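Local structure of toxin 2A (Paenibacillus larvae, 5URP) at residues 34-37 against 38-42; 88-91 against 92-96; 46-49 against 50-54; 56-59 against 60-63. The protein acts as an ADP-ribosyltransferase toxin and virulence factor, a class of enzyme that transfers ADP-ribose from NAD+ to target proteins. All blocks are in the same frame, centred on the assembly; numbering follows the deposited sequence.

In the fold
The four contacts lie on the helical part of this single-chain toxin, inside the range of the ADP-ribosyltransferase exoenzyme family. Along the chain they run 1, 3, 4, 2: contact 1 on helix 30-45, contact 3 at the start of helix 50-61, contact 4 at its end, and contact 2 at the end of helix 79-92 and the turn after it. Contacts 2 and 3 have centres about 10 Å apart and are joined by salt bridges from Lys90 and Lys94 to Glu52. Contact 2 also packs on contact 4 and touches contact 1. The end of helix 79-92 and the loop after it thus lie against both earlier helices.

Contact 1 (34-37 against 38-42)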
loop_
_atom_site.group_PDB
_atom_site.type_symbol
_atom_site.label_atom_id
_atom_site.label_comp_id
_atom_site.label_asym_id
_atom_site.label_seq_id
_atom_site.Cartn_x
_atom_site.Cartn_y
_atom_site.Cartn_z
ATOM N N LYS A 34 7.503 0.818 -14.865
ATOM C CA LYS A 34 6.879 2.025 -15.380
ATOM C C LYS A 34 6.142 1.753 -16.696
ATOM O O LYS A 34 5.020 2.234 -16.901
ATOM C CB LYS A 34 7.958 3.081 -15.532
ATOM C CG LYS A 34 7.547 4.507 -15.369
ATOM C CD LYS A 34 8.799 5.369 -15.193
ATOM C CE LYS A 34 8.746 6.648 -16.018
ATOM N NZ LYS A 34 7.782 7.652 -15.483
ATOM N N LYS A 35 6.741 0.965 -17.593
ATOM C CA LYS A 35 6.077 0.654 -18.862
ATOM C C LYS A 35 4.776 -0.117 -18.652
ATOM O O LYS A 35 3.774 0.132 -19.349
ATOM C CB LYS A 35 7.023 -0.150 -19.760
ATOM C CG LYS A 35 6.357 -0.751 -21.011
ATOM C CD LYS A 35 7.388 -1.279 -22.022
ATOM C CE LYS A 35 6.725 -1.679 -23.340
ATOM N NZ LYS A 35 5.943 -0.553 -23.968
ATOM N N TRP A 36 4.785 -1.093 -17.737
ATOM C CA TRP A 36 3.598 -1.894 -17.452
ATOM C C TRP A 36 2.518 -1.040 -16.822
ATOM O O TRP A 36 1.344 -1.098 -17.223
ATOM C CB TRP A 36 3.964 -3.050 -16.527
ATOM C CG TRP A 36 2.824 -3.929 -16.140
ATOM C CD1 TRP A 36 2.448 -5.098 -16.752
ATOM C CD2 TRP A 36 1.910 -3.737 -15.049
ATOM N NE1 TRP A 36 1.364 -5.642 -16.108
ATOM C CE2 TRP A 36 1.005 -4.829 -15.069
ATOM C CE3 TRP A 36 1.760 -2.753 -14.067
ATOM C CZ2 TRP A 36 -0.023 -4.962 -14.141
ATOM C CZ3 TRP A 36 0.731 -2.882 -13.152
ATOM C CH2 TRP A 36 -0.137 -3.982 -13.186
ATOM N N GLY A 37 2.900 -0.227 -15.836
ATOM C CA GLY A 37 1.914 0.579 -15.139
ATOM C C GLY A 37 1.252 1.595 -16.047
ATOM O O GLY A 37 0.044 1.827 -15.960
ATOM N N LYS A 38 2.029 2.201 -16.943
ATOM C CA LYS A 38 1.468 3.193 -17.856
ATOM C C LYS A 38 0.411 2.594 -18.781
ATOM O O LYS A 38 -0.526 3.292 -19.170
ATOM C CB LYS A 38 2.567 3.837 -18.680
ATOM C CG LYS A 38 3.414 4.809 -17.905
ATOM C CD LYS A 38 4.499 5.374 -18.784
ATOM C CE LYS A 38 5.402 6.329 -18.034
ATOM N NZ LYS A 38 6.621 6.660 -18.819
ATOM N N LYS A 39 0.539 1.314 -19.138
ATOM C CA LYS A 39 -0.496 0.660 -19.938
ATOM C C LYS A 39 -1.792 0.528 -19.155
ATOM O O LYS A 39 -2.882 0.707 -19.711
ATOM C CB LYS A 39 -0.018 -0.716 -20.389
ATOM C CG LYS A 39 1.048 -0.667 -21.455
ATOM C CD LYS A 39 1.461 -2.068 -21.820
ATOM C CE LYS A 39 2.716 -2.078 -22.659
ATOM N NZ LYS A 39 2.669 -3.247 -23.600
ATOM N N GLU A 40 -1.692 0.192 -17.869
ATOM C CA GLU A 40 -2.867 0.167 -17.011
ATOM C C GLU A 40 -3.454 1.571 -16.855
ATOM O O GLU A 40 -4.677 1.747 -16.950
ATOM C CB GLU A 40 -2.500 -0.472 -15.658
ATOM C CG GLU A 40 -2.171 -2.010 -15.747
ATOM C CD GLU A 40 -3.400 -2.950 -15.547
ATOM O OE1 GLU A 40 -4.391 -2.523 -14.923
ATOM O OE2 GLU A 40 -3.353 -4.132 -15.982
ATOM N N TYR A 41 -2.595 2.593 -16.660
ATOM C CA TYR A 41 -3.101 3.959 -16.490
ATOM C C TYR A 41 -3.745 4.463 -17.776
ATOM O O TYR A 41 -4.771 5.153 -17.731
ATOM C CB TYR A 41 -1.997 4.948 -16.046
ATOM C CG TYR A 41 -2.546 6.364 -15.901
ATOM C CD1 TYR A 41 -3.343 6.700 -14.825
ATOM C CD2 TYR A 41 -2.340 7.337 -16.877
ATOM C CE1 TYR A 41 -3.913 7.947 -14.700
ATOM C CE2 TYR A 41 -2.896 8.625 -16.748
ATOM C CZ TYR A 41 -3.700 8.904 -15.659
ATOM O OH TYR A 41 -4.307 10.137 -15.494
ATOM N N SER A 42 -3.149 4.142 -18.926
ATOM C CA SER A 42 -3.673 4.643 -20.190
ATOM C C SER A 42 -5.129 4.238 -20.371
ATOM O O SER A 42 -5.940 5.012 -20.895
ATOM C CB SER A 42 -2.815 4.126 -21.342
ATOM O OG SER A 42 -3.307 4.595 -22.576
#
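With CG of Trp36 anti to the backbone N (chi1 179°), the indole swings out beside the next turn, where it meets Glu40; chi1 of Glu40 (-68°, CG beside the backbone N) brings its CG over the ring. That CG stands above one face of the six-membered ring, 3.9 Å from its centroid, a CH-pi contact offset toward the rim, with Glu40 CG 3.8 Å from Trp36 CH2. The bend at chi2 then lays the carboxylate at 23° to the ring plane. Glutamate suits the place because its aliphatic part can cover an aromatic face while its carboxylate, still beside the ring's rim, accepts at OE2 from the backbone N of Lys98. The Trp36-Glu40 pair is an i to i+4 contact on helix 30-45, and Lys98, with Asp99 as acceptor for Trp36 NE1, ties it to the loop before strand 101-107. The main-chain bond from Tyr41 N to Gly37 O is short, 2.8 Å, and that from Lys38 N to Lys34 O is 3.0 Å, whereas Lys39 N to Lys35 O is weak at 3.5 Å. Lysines fill other positions: the extended Lys38 chain runs past Lys34 O, and its NZ comes within 3.7 Å of Lys34 NZ. Such like charges would probably disfavour each other. Long, flexible lysine chains suit this part of the helix, where Lys38 and Lys39 are exposed to solvent. Tyr41 instead turns its ring away, onto Tyr178, Pro181 and Ile182.

Contact 2 (88-91 against 92-96); sequences IDKA and LIKTK
Ile88 and Leu92 lie side by side and point the same way from successive turns of the helix, with Ile88 CG2 4.0 Å from Leu92 CD1. Both are buried, and branched aliphatic chains suit such a place because they fill space without needing polar partners. Their backbones are joined by the i to i+4 bond from Leu92 N to Ile88 O, 3.0 Å. Lys90 and Lys94 form a second pair. The Lys94 chain is extended beyond CG (chi2 -172°) and runs back over the carbonyl of Lys90, its CG 3.3 Å from Lys90 O, an oxygen that is buried with no polar partner in the model. A water accepts from both amines, at 3.1 Å from Lys90 NZ and 2.7 Å from Lys94 NZ. Their main partner is Glu52, whose two carboxylate oxygens receive one lysine each, so the neighbouring positive charges are probably compensated in part; Lys94 NZ also donates to Thr47 O. Past Leu92 the chain leaves the helix through a type I turn, Leu92 to Thr95. Lys94 N bonds to Ala91 O at 3.2 Å, coming from above the carbonyl plane, 57° out of it; Trp44 NE1 donates to the same oxygen. Small Ala91 lets its CB meet Leu48, Glu52 and Ile56 closely. Asp89 is held at both oxygens, by Tyr148 and Arg195. The end of helix 79-92 therefore sits against helix 50-61 and against Trp44 of helix 30-45, before the chain continues to strand 101-107.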
loop_
_atom_site.group_PDB
_atom_site.type_symbol
_atom_site.label_atom_id
_atom_site.label_comp_id
_atom_site.label_asym_id
_atom_site.label_seq_id
_atom_site.Cartn_x
_atom_site.Cartn_y
_atom_site.Cartn_z
ATOM N N ILE A 88 -12.443 9.485 -4.780
ATOM C CA ILE A 88 -11.404 8.478 -4.919
ATOM C C ILE A 88 -12.001 7.084 -4.997
ATOM O O ILE A 88 -11.569 6.266 -5.813
ATOM C CB ILE A 88 -10.400 8.600 -3.761
ATOM C CG1 ILE A 88 -9.808 10.002 -3.758
ATOM C CG2 ILE A 88 -9.329 7.560 -3.935
ATOM C CD1 ILE A 88 -8.954 10.305 -2.545
ATOM N N ASP A 89 -13.011 6.801 -4.165
ATOM C CA ASP A 89 -13.670 5.492 -4.189
ATOM C C ASP A 89 -14.206 5.206 -5.575
ATOM O O ASP A 89 -14.022 4.105 -6.119
ATOM C CB ASP A 89 -14.828 5.457 -3.194
ATOM C CG ASP A 89 -14.390 5.362 -1.759
ATOM O OD1 ASP A 89 -13.195 5.210 -1.498
ATOM O OD2 ASP A 89 -15.311 5.403 -0.906
ATOM N N LYS A 90 -14.889 6.190 -6.148
ATOM C CA LYS A 90 -15.511 6.046 -7.456
ATOM C C LYS A 90 -14.468 5.875 -8.543
ATOM O O LYS A 90 -14.705 5.159 -9.519
ATOM C CB LYS A 90 -16.401 7.263 -7.706
ATOM C CG LYS A 90 -17.147 7.354 -9.019
ATOM C CD LYS A 90 -18.207 8.479 -8.962
ATOM C CE LYS A 90 -17.630 9.894 -8.735
ATOM N NZ LYS A 90 -17.196 10.612 -9.994
ATOM N N ALA A 91 -13.302 6.523 -8.395
ATOM C CA ALA A 91 -12.241 6.369 -9.374
ATOM C C ALA A 91 -11.630 4.971 -9.336
ATOM O O ALA A 91 -11.306 4.403 -10.387
ATOM C CB ALA A 91 -11.159 7.442 -9.131
ATOM N N LEU A 92 -11.416 4.407 -8.155
ATOM C CA LEU A 92 -10.678 3.152 -8.117
ATOM C C LEU A 92 -11.486 1.961 -8.626
ATOM O O LEU A 92 -10.883 0.989 -9.075
ATOM C CB LEU A 92 -10.183 2.886 -6.710
ATOM C CG LEU A 92 -9.114 3.879 -6.235
ATOM C CD1 LEU A 92 -8.800 3.666 -4.754
ATOM C CD2 LEU A 92 -7.786 3.823 -7.023
ATOM N N ILE A 93 -12.818 2.016 -8.597
ATOM C CA ILE A 93 -13.592 0.902 -9.164
ATOM C C ILE A 93 -13.664 0.951 -10.679
ATOM O O ILE A 93 -14.218 0.032 -11.302
ATOM C CB ILE A 93 -14.993 0.832 -8.531
ATOM C CG1 ILE A 93 -15.807 2.099 -8.801
ATOM C CG2 ILE A 93 -14.820 0.560 -7.043
ATOM C CD1 ILE A 93 -17.233 2.033 -8.271
ATOM N N LYS A 94 -13.072 1.958 -11.303
ATOM C CA LYS A 94 -13.013 2.062 -12.750
ATOM C C LYS A 94 -11.820 1.332 -13.362
ATOM O O LYS A 94 -11.587 1.463 -14.566
ATOM C CB LYS A 94 -12.968 3.524 -13.170
ATOM C CG LYS A 94 -14.153 4.331 -12.679
ATOM C CD LYS A 94 -14.142 5.705 -13.293
ATOM C CE LYS A 94 -15.342 6.515 -12.851
ATOM N NZ LYS A 94 -15.380 7.862 -13.487
ATOM N N THR A 95 -11.051 0.591 -12.587
ATOM C CA THR A 95 -9.993 -0.169 -13.220
ATOM C C THR A 95 -9.885 -1.536 -12.570
ATOM O O THR A 95 -10.399 -1.786 -11.485
ATOM C CB THR A 95 -8.683 0.619 -13.209
ATOM O OG1 THR A 95 -7.726 0.002 -14.102
ATOM C CG2 THR A 95 -8.173 0.761 -11.773
ATOM N N LYS A 96 -9.301 -2.451 -13.321
ATOM C CA LYS A 96 -9.219 -3.857 -12.966
ATOM C C LYS A 96 -7.892 -4.348 -13.517
ATOM O O LYS A 96 -7.567 -4.057 -14.672
ATOM C CB LYS A 96 -10.385 -4.664 -13.579
ATOM C CG LYS A 96 -11.480 -5.057 -12.615
ATOM C CD LYS A 96 -12.425 -6.059 -13.236
ATOM C CE LYS A 96 -13.277 -6.721 -12.189
ATOM N NZ LYS A 96 -14.489 -5.897 -11.918
HETATM O O HOH W 1 -17.664 8.775 -12.410
#

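Contact 3 (46-49 against 50-54)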
loop_
_atom_site.group_PDB
_atom_site.type_symbol
_atom_site.label_atom_id
_atom_site.label_comp_id
_atom_site.label_asym_id
_atom_site.label_seq_id
_atom_site.Cartn_x
_atom_site.Cartn_y
_atom_site.Cartn_z
ATOM N N SER A 46 -9.076 7.281 -19.536
ATOM C CA SER A 46 -10.224 7.705 -20.338
ATOM C C SER A 46 -11.551 7.516 -19.624
ATOM O O SER A 46 -12.587 7.954 -20.155
ATOM C CB SER A 46 -10.286 6.944 -21.659
ATOM O OG SER A 46 -10.228 5.569 -21.379
ATOM N N THR A 47 -11.565 6.832 -18.486
ATOM C CA THR A 47 -12.783 6.685 -17.697
ATOM C C THR A 47 -12.878 7.690 -16.569
ATOM O O THR A 47 -13.972 7.884 -16.031
ATOM C CB THR A 47 -12.889 5.278 -17.095
ATOM O OG1 THR A 47 -11.987 5.131 -16.005
ATOM C CG2 THR A 47 -12.666 4.194 -18.200
ATOM N N LEU A 48 -11.772 8.346 -16.236
ATOM C CA LEU A 48 -11.691 9.244 -15.091
ATOM C C LEU A 48 -12.210 10.631 -15.433
ATOM O O LEU A 48 -11.986 11.138 -16.537
ATOM C CB LEU A 48 -10.246 9.367 -14.618
ATOM C CG LEU A 48 -9.628 8.182 -13.889
ATOM C CD1 LEU A 48 -8.135 8.449 -13.684
ATOM C CD2 LEU A 48 -10.328 7.971 -12.556
ATOM N N THR A 49 -12.908 11.242 -14.479
ATOM C CA THR A 49 -13.333 12.628 -14.645
ATOM C C THR A 49 -12.199 13.538 -14.182
ATOM O O THR A 49 -11.322 13.128 -13.439
ATOM C CB THR A 49 -14.566 12.961 -13.817
ATOM O OG1 THR A 49 -14.178 12.923 -12.439
ATOM C CG2 THR A 49 -15.712 11.984 -14.066
ATOM N N GLU A 50 -12.256 14.803 -14.601
ATOM C CA GLU A 50 -11.209 15.739 -14.183
ATOM C C GLU A 50 -11.163 15.886 -12.663
ATOM O O GLU A 50 -10.075 15.964 -12.075
ATOM C CB GLU A 50 -11.412 17.092 -14.872
ATOM C CG GLU A 50 -11.193 17.037 -16.380
ATOM C CD GLU A 50 -9.818 16.500 -16.762
ATOM O OE1 GLU A 50 -8.798 17.081 -16.324
ATOM O OE2 GLU A 50 -9.756 15.485 -17.489
ATOM N N GLU A 51 -12.323 15.941 -12.007
ATOM C CA GLU A 51 -12.331 16.046 -10.548
ATOM C C GLU A 51 -11.789 14.792 -9.872
ATOM O O GLU A 51 -11.092 14.898 -8.847
ATOM C CB GLU A 51 -13.746 16.368 -10.050
ATOM C CG GLU A 51 -13.800 16.804 -8.584
ATOM C CD GLU A 51 -12.733 17.854 -8.215
ATOM O OE1 GLU A 51 -12.726 18.950 -8.820
ATOM O OE2 GLU A 51 -11.886 17.575 -7.332
ATOM N N GLU A 52 -12.026 13.602 -10.437
ATOM C CA GLU A 52 -11.412 12.404 -9.885
ATOM C C GLU A 52 -9.895 12.477 -9.980
ATOM O O GLU A 52 -9.188 12.191 -9.003
ATOM C CB GLU A 52 -11.922 11.146 -10.600
ATOM C CG GLU A 52 -13.344 10.765 -10.178
ATOM C CD GLU A 52 -14.031 9.745 -11.108
ATOM O OE1 GLU A 52 -13.531 9.463 -12.213
ATOM O OE2 GLU A 52 -15.123 9.280 -10.759
ATOM N N LYS A 53 -9.375 12.832 -11.152
ATOM C CA LYS A 53 -7.922 12.970 -11.310
ATOM C C LYS A 53 -7.350 13.935 -10.286
ATOM O O LYS A 53 -6.322 13.650 -9.659
ATOM C CB LYS A 53 -7.581 13.451 -12.722
ATOM C CG LYS A 53 -7.912 12.435 -13.812
ATOM C CD LYS A 53 -7.672 13.057 -15.177
ATOM C CE LYS A 53 -8.115 12.161 -16.303
ATOM N NZ LYS A 53 -8.497 12.999 -17.465
ATOM N N ARG A 54 -7.988 15.088 -10.115
ATOM C CA ARG A 54 -7.488 16.093 -9.176
ATOM C C ARG A 54 -7.436 15.551 -7.751
ATOM O O ARG A 54 -6.464 15.793 -7.023
ATOM C CB ARG A 54 -8.361 17.334 -9.256
ATOM C CG ARG A 54 -8.047 18.367 -8.207
ATOM C CD ARG A 54 -8.954 19.574 -8.363
ATOM N NE ARG A 54 -9.751 19.780 -7.156
ATOM C CZ ARG A 54 -9.445 20.622 -6.172
ATOM N NH1 ARG A 54 -10.239 20.706 -5.111
ATOM N NH2 ARG A 54 -8.365 21.390 -6.239
HETATM O O HOH W 2 -11.848 13.498 -17.974
#
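Thr49 and Glu52 bond to each other in both directions. Glu52 N donates to Thr49 OG1 at 3.0 Å, and Thr49 N donates to Glu52 OE1 at 2.9 Å, the latter nearly straight (169°) but meeting the acid from above the carboxylate plane. OG1 sits between the backbone N and the carbonyl carbon (chi1 68°), which points it at the amide of Glu52. Threonine suits this place because its hydroxyl can accept from a first-turn amide that has no earlier helical carbonyl. Thr49 O receives Lys53 N at 3.0 Å, the opening bond of the helix. Glu52 is buried, and both its oxygens also hold the lysines of helix 79-92 and the turn after it, two charges that would probably favour its ionised form. Lys53 NZ reaches Glu50 OE2 at 2.8 Å in a salt bridge; a water donates to that same oxygen and to Leu48 O. A second salt bridge runs from Arg54 NE to the syn lone pair of Glu51 OE2, at 3.1 Å and in the guanidinium plane, and Gln55 NE2 bonds to the same oxygen. Together Thr49 as N-cap and Glu52 form a capping box at the start of helix 50-61.

Contact 4 (56-59 against 60-63)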
loop_
_atom_site.group_PDB
_atom_site.type_symbol
_atom_site.label_atom_id
_atom_site.label_comp_id
_atom_site.label_asym_id
_atom_site.label_seq_id
_atom_site.Cartn_x
_atom_site.Cartn_y
_atom_site.Cartn_z
ATOM N N ILE A 56 -7.145 12.405 -6.796
ATOM C CA ILE A 56 -6.057 11.447 -6.718
ATOM C C ILE A 56 -4.732 12.185 -6.538
ATOM O O ILE A 56 -3.926 11.839 -5.670
ATOM C CB ILE A 56 -6.034 10.544 -7.961
ATOM C CG1 ILE A 56 -7.249 9.610 -7.896
ATOM C CG2 ILE A 56 -4.740 9.745 -8.070
ATOM C CD1 ILE A 56 -7.562 8.933 -9.177
ATOM N N THR A 57 -4.496 13.209 -7.352
ATOM C CA THR A 57 -3.262 13.997 -7.211
ATOM C C THR A 57 -3.144 14.557 -5.799
ATOM O O THR A 57 -2.075 14.470 -5.159
ATOM C CB THR A 57 -3.230 15.124 -8.250
ATOM O OG1 THR A 57 -3.207 14.567 -9.580
ATOM C CG2 THR A 57 -1.981 15.989 -8.062
ATOM N N LEU A 58 -4.231 15.117 -5.282
ATOM C CA LEU A 58 -4.176 15.751 -3.964
ATOM C C LEU A 58 -3.940 14.734 -2.868
ATOM O O LEU A 58 -3.249 15.027 -1.882
ATOM C CB LEU A 58 -5.439 16.542 -3.698
ATOM C CG LEU A 58 -5.626 17.774 -4.576
ATOM C CD1 LEU A 58 -6.963 18.375 -4.241
ATOM C CD2 LEU A 58 -4.483 18.796 -4.400
ATOM N N TYR A 59 -4.506 13.535 -3.011
ATOM C CA TYR A 59 -4.210 12.463 -2.085
ATOM C C TYR A 59 -2.719 12.147 -2.092
ATOM O O TYR A 59 -2.102 12.015 -1.031
ATOM C CB TYR A 59 -5.065 11.214 -2.444
ATOM C CG TYR A 59 -4.606 9.973 -1.717
ATOM C CD1 TYR A 59 -5.069 9.683 -0.443
ATOM C CD2 TYR A 59 -3.671 9.111 -2.282
ATOM C CE1 TYR A 59 -4.623 8.557 0.240
ATOM C CE2 TYR A 59 -3.199 8.015 -1.590
ATOM C CZ TYR A 59 -3.690 7.742 -0.341
ATOM O OH TYR A 59 -3.213 6.649 0.327
ATOM N N THR A 60 -2.124 11.996 -3.281
ATOM C CA THR A 60 -0.705 11.638 -3.333
ATOM C C THR A 60 0.158 12.759 -2.769
ATOM O O THR A 60 1.254 12.495 -2.267
ATOM C CB THR A 60 -0.242 11.302 -4.757
ATOM O OG1 THR A 60 -0.298 12.444 -5.618
ATOM C CG2 THR A 60 -1.013 10.058 -5.362
ATOM N N ARG A 61 -0.320 13.994 -2.845
ATOM C CA ARG A 61 0.446 15.132 -2.321
ATOM C C ARG A 61 0.523 15.087 -0.806
ATOM O O ARG A 61 1.547 15.433 -0.219
ATOM C CB ARG A 61 -0.210 16.419 -2.794
ATOM C CG ARG A 61 0.423 17.736 -2.324
ATOM C CD ARG A 61 -0.322 18.947 -2.907
ATOM N NE ARG A 61 0.143 20.230 -2.397
ATOM C CZ ARG A 61 -0.212 20.718 -1.207
ATOM N NH1 ARG A 61 -1.049 19.988 -0.440
ATOM N NH2 ARG A 61 0.217 21.872 -0.803
ATOM N N ASN A 62 -0.553 14.653 -0.158
ATOM C CA ASN A 62 -0.599 14.626 1.293
ATOM C C ASN A 62 -1.688 13.614 1.679
ATOM O O ASN A 62 -2.857 13.970 1.821
ATOM C CB ASN A 62 -0.887 15.993 1.856
ATOM C CG ASN A 62 -0.825 16.015 3.339
ATOM O OD1 ASN A 62 -0.208 15.144 3.965
ATOM N ND2 ASN A 62 -1.474 17.008 3.931
ATOM N N ALA A 63 -1.280 12.359 1.838
ATOM C CA ALA A 63 -2.248 11.285 2.088
ATOM C C ALA A 63 -2.672 11.178 3.549
ATOM O O ALA A 63 -3.727 10.611 3.843
ATOM C CB ALA A 63 -1.647 9.955 1.640
HETATM O O HOH W 3 -2.859 17.669 -0.958
#
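The Tyr59 ring has Ala63 CB over one face, 3.8 Å from the centroid and offset toward the rim, a CH-pi contact in which Ala63 CB comes within 3.6 Å of Tyr59 CE1. Alanine suits the place, since its single methyl can lie directly against the ring. CG of Tyr59 is anti to the backbone N (chi1 168°), which lets the ring lean toward the residues that follow; its OH bonds to Ser150 and Asn67. The Arg61 guanidinium has a water at its edge, in plane: that water accepts from Arg61 NH1 and donates to Leu58 O at 2.8 Å. Thr57 O takes two donors, Arg61 N at 2.9 Å and Thr60 OG1 at 2.7 Å. The second is a side-chain hydroxyl turning back on its own helix, a role threonine fills well, and OG1 also accepts from Tyr184 N. Thr60 N still makes the regular bond to Ile56 O, at 3.0 Å. At the exit Asn62 N reaches Leu58 O at 3.2 Å and makes a weak bond to Tyr59 O. Asn62 is the first residue to leave helical backbone angles. This is the C-terminal end of helix 50-61, where Tyr59 packs on strand 190-193 and on Ile88 of helix 79-92.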